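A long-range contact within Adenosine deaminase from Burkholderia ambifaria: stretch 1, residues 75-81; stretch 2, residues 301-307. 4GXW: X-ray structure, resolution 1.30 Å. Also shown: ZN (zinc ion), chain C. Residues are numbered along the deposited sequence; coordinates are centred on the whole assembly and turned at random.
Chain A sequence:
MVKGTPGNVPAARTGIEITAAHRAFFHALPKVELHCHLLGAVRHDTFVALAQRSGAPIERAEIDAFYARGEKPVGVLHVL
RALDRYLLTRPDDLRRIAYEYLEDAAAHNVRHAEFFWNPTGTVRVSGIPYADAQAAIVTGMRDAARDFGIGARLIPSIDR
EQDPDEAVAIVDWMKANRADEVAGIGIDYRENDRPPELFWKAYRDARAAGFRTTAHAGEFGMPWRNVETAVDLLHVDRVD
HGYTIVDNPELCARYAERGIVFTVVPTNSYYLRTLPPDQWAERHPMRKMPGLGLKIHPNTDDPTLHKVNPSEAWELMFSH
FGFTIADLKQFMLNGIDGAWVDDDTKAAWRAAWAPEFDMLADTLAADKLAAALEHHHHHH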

# COMPACT_ATOMS: atom_id res chain seq x y z
N GLY A 75 4.93 14.00 -5.92
CA GLY A 75 4.00 12.89 -5.88
C GLY A 75 3.89 12.26 -7.26
O GLY A 75 4.12 12.92 -8.27
N VAL A 76 3.54 10.98 -7.29
CA VAL A 76 3.56 10.21 -8.53
C VAL A 76 2.16 10.02 -9.12
O VAL A 76 1.98 9.19 -10.02
N LEU A 77 1.19 10.78 -8.63
CA LEU A 77 -0.18 10.64 -9.11
C LEU A 77 -0.28 10.87 -10.62
O LEU A 77 -1.08 10.23 -11.31
N HIS A 78 0.57 11.75 -11.14
CA HIS A 78 0.59 12.04 -12.58
C HIS A 78 1.02 10.84 -13.42
O HIS A 78 0.61 10.71 -14.58
N VAL A 79 1.84 9.96 -12.85
CA VAL A 79 2.25 8.76 -13.57
C VAL A 79 1.07 7.80 -13.68
O VAL A 79 0.84 7.22 -14.74
N LEU A 80 0.32 7.67 -12.58
CA LEU A 80 -0.90 6.86 -12.59
C LEU A 80 -1.87 7.39 -13.63
O LEU A 80 -2.48 6.62 -14.38
N ARG A 81 -1.98 8.72 -13.71
CA ARG A 81 -2.88 9.36 -14.67
C ARG A 81 -2.45 9.07 -16.11
O ARG A 81 -3.29 8.82 -16.97
N ASP A 301 3.28 1.14 -1.03
CA ASP A 301 2.40 2.13 -1.69
C ASP A 301 2.54 2.13 -3.21
O ASP A 301 1.63 1.71 -3.93
N ASP A 302 3.69 2.60 -3.71
CA ASP A 302 3.97 2.63 -5.15
C ASP A 302 5.39 2.10 -5.33
O ASP A 302 6.32 2.88 -5.55
N PRO A 303 5.56 0.77 -5.23
CA PRO A 303 6.91 0.20 -5.10
C PRO A 303 7.86 0.55 -6.24
O PRO A 303 9.03 0.83 -5.98
N THR A 304 7.39 0.54 -7.48
CA THR A 304 8.33 0.78 -8.58
C THR A 304 8.61 2.27 -8.79
O THR A 304 9.66 2.63 -9.31
N LEU A 305 7.67 3.12 -8.38
CA LEU A 305 7.84 4.56 -8.53
C LEU A 305 8.56 5.18 -7.33
O LEU A 305 9.30 6.16 -7.48
N HIS A 306 8.35 4.61 -6.15
CA HIS A 306 9.06 5.03 -4.94
C HIS A 306 10.42 4.36 -4.82
O HIS A 306 11.20 4.71 -3.94
N LYS A 307 10.70 3.40 -5.70
CA LYS A 307 11.93 2.61 -5.64
C LYS A 307 12.10 1.92 -4.29
O LYS A 307 13.17 1.99 -3.67

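This is a small, mainly apolar contact in which one leucine from the second stretch packs against three aliphatic side chains at the start of a helix, with no direct hydrogen bond between the stretches and a single water joining them. About 230 Å² of surface is buried, counting both sides, between residues at least 222 positions apart in the sequence.

Leu-305 is the centre of the contact. Its CA-to-CB bond points toward the first stretch, and its m, t rotamer (chi1 -60°, chi2 179°) extends the branched end so that CD1 reaches all three partners: Val-76 CB lies 3.8 Å from Leu-305 CD1, Val-79 CG1 also 3.8 Å from Leu-305 CD1, and Leu-80 CD1 4.0 Å from that same methyl. These are van der Waals distances, and leucine suits the place because its flexible, forked side chain can offer a methyl to several neighbours at once.

The three partners are brought together by the helix. Val-76 occupies the N-cap position, and its carbonyl oxygen starts the first turn, accepting a hydrogen bond from Val-79 N (2.9 Å to Val-76 O) and a weak one from Leu-80 N (3.4 Å to Val-76 O). Val-76 (m) and Val-79 (t) both direct CB toward the second stretch; their compact, beta-branched side chains fill space close to the backbone. Leu-80 sets out sideways, but its chi1 of -87° and chi2 of 65° bring its end nearer.

Asp-302 and His-306 add polar side chains to the packing. The CA-to-CB bond of Asp-302 (chi1 m) points toward the first stretch, and Asp-302 OD2 lies 3.9 Å from Val-76 CG2 and Asp-302 OD1 4.2 Å from Leu-80 CD1; these are packing contacts, since a methyl offers the carboxylate no hydrogen bond. The His-306 ring meets Val-76 at its edge, with His-306 CD2 4.4 Å from Val-76 CG1. Histidine serves well here because its ring combines a carbon edge with polar nitrogens: ND1 is hydrogen-bonded elsewhere in the structure, while His-306 NE2 lies 3.3 Å from the oxygen of water 1. That water accepts a weak hydrogen bond from Val-76 N, 3.4 Å from its oxygen, and so bridges the stretches.

Asp-301 stands outside the packing and instead binds the zinc ion, with Asp-301 OD1 2.2 Å from ZN. Asp-301 OD2 accepts a hydrogen bond from water 2, whose oxygen lies 2.6 Å from Asp-301 OD2 and 2.0 Å from ZN.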

# COMPACT_ATOMS: atom_id res chain seq x y z
CB VAL A 76 4.21 8.83 -8.30
CG1 VAL A 76 5.60 9.00 -7.70
CG2 VAL A 76 3.34 7.98 -7.39
CB LEU A 77 -1.12 11.57 -8.34
CG LEU A 77 -1.18 11.30 -6.83
CD1 LEU A 77 -2.20 12.19 -6.15
CD2 LEU A 77 -1.48 9.84 -6.54
CB HIS A 78 1.47 13.26 -12.89
CG HIS A 78 2.91 13.05 -12.57
ND1 HIS A 78 3.89 12.99 -13.55
CD2 HIS A 78 3.56 12.89 -11.39
CE1 HIS A 78 5.06 12.81 -12.98
NE2 HIS A 78 4.89 12.74 -11.67
CB VAL A 79 3.43 8.05 -12.87
CG1 VAL A 79 3.83 6.80 -13.65
CG2 VAL A 79 4.61 9.00 -12.72
CB LEU A 80 -1.56 6.84 -11.21
CG LEU A 80 -1.05 5.76 -10.25
CD1 LEU A 80 0.41 5.98 -9.86
CD2 LEU A 80 -1.94 5.70 -9.01
CB ARG A 81 -2.94 10.88 -14.43
CG ARG A 81 -3.53 11.32 -13.10
CD ARG A 81 -5.00 10.94 -12.97
NE ARG A 81 -5.60 11.51 -11.77
CZ ARG A 81 -6.78 11.12 -11.27
NH1 ARG A 81 -7.46 10.16 -11.87
NH2 ARG A 81 -7.25 11.68 -10.16
CB ASP A 301 2.60 3.54 -1.09
CG ASP A 301 1.37 4.47 -1.20
OD1 ASP A 301 0.24 4.11 -1.63
OD2 ASP A 301 1.53 5.64 -0.78
CB ASP A 302 3.86 4.06 -5.71
CG ASP A 302 2.52 4.69 -5.43
OD1 ASP A 302 1.54 4.35 -6.11
OD2 ASP A 302 2.44 5.56 -4.52
CB PRO A 303 6.66 -1.31 -5.01
CG PRO A 303 5.27 -1.50 -5.57
CD PRO A 303 4.53 -0.28 -5.15
CB THR A 304 7.87 0.14 -9.89
OG1 THR A 304 6.59 0.66 -10.23
CG2 THR A 304 7.82 -1.37 -9.75
CB LEU A 305 6.48 5.24 -8.74
CG LEU A 305 5.72 4.78 -9.98
CD1 LEU A 305 4.38 5.49 -10.10
CD2 LEU A 305 6.54 4.99 -11.24
CB HIS A 306 8.25 4.69 -3.69
CG HIS A 306 7.09 5.60 -3.43
ND1 HIS A 306 6.48 5.67 -2.19
CD2 HIS A 306 6.42 6.45 -4.23
CE1 HIS A 306 5.49 6.54 -2.25
NE2 HIS A 306 5.43 7.03 -3.47
CB LYS A 307 13.17 3.47 -5.94
CG LYS A 307 13.16 4.14 -7.31
CD LYS A 307 14.41 4.99 -7.50
CE LYS A 307 14.39 5.74 -8.83
NZ LYS A 307 15.52 6.69 -8.98
ZN ZN C . -1.71 4.96 -1.23
O HOH W 1 3.44 9.54 -4.21
O HOH W 2 -0.88 6.69 -0.78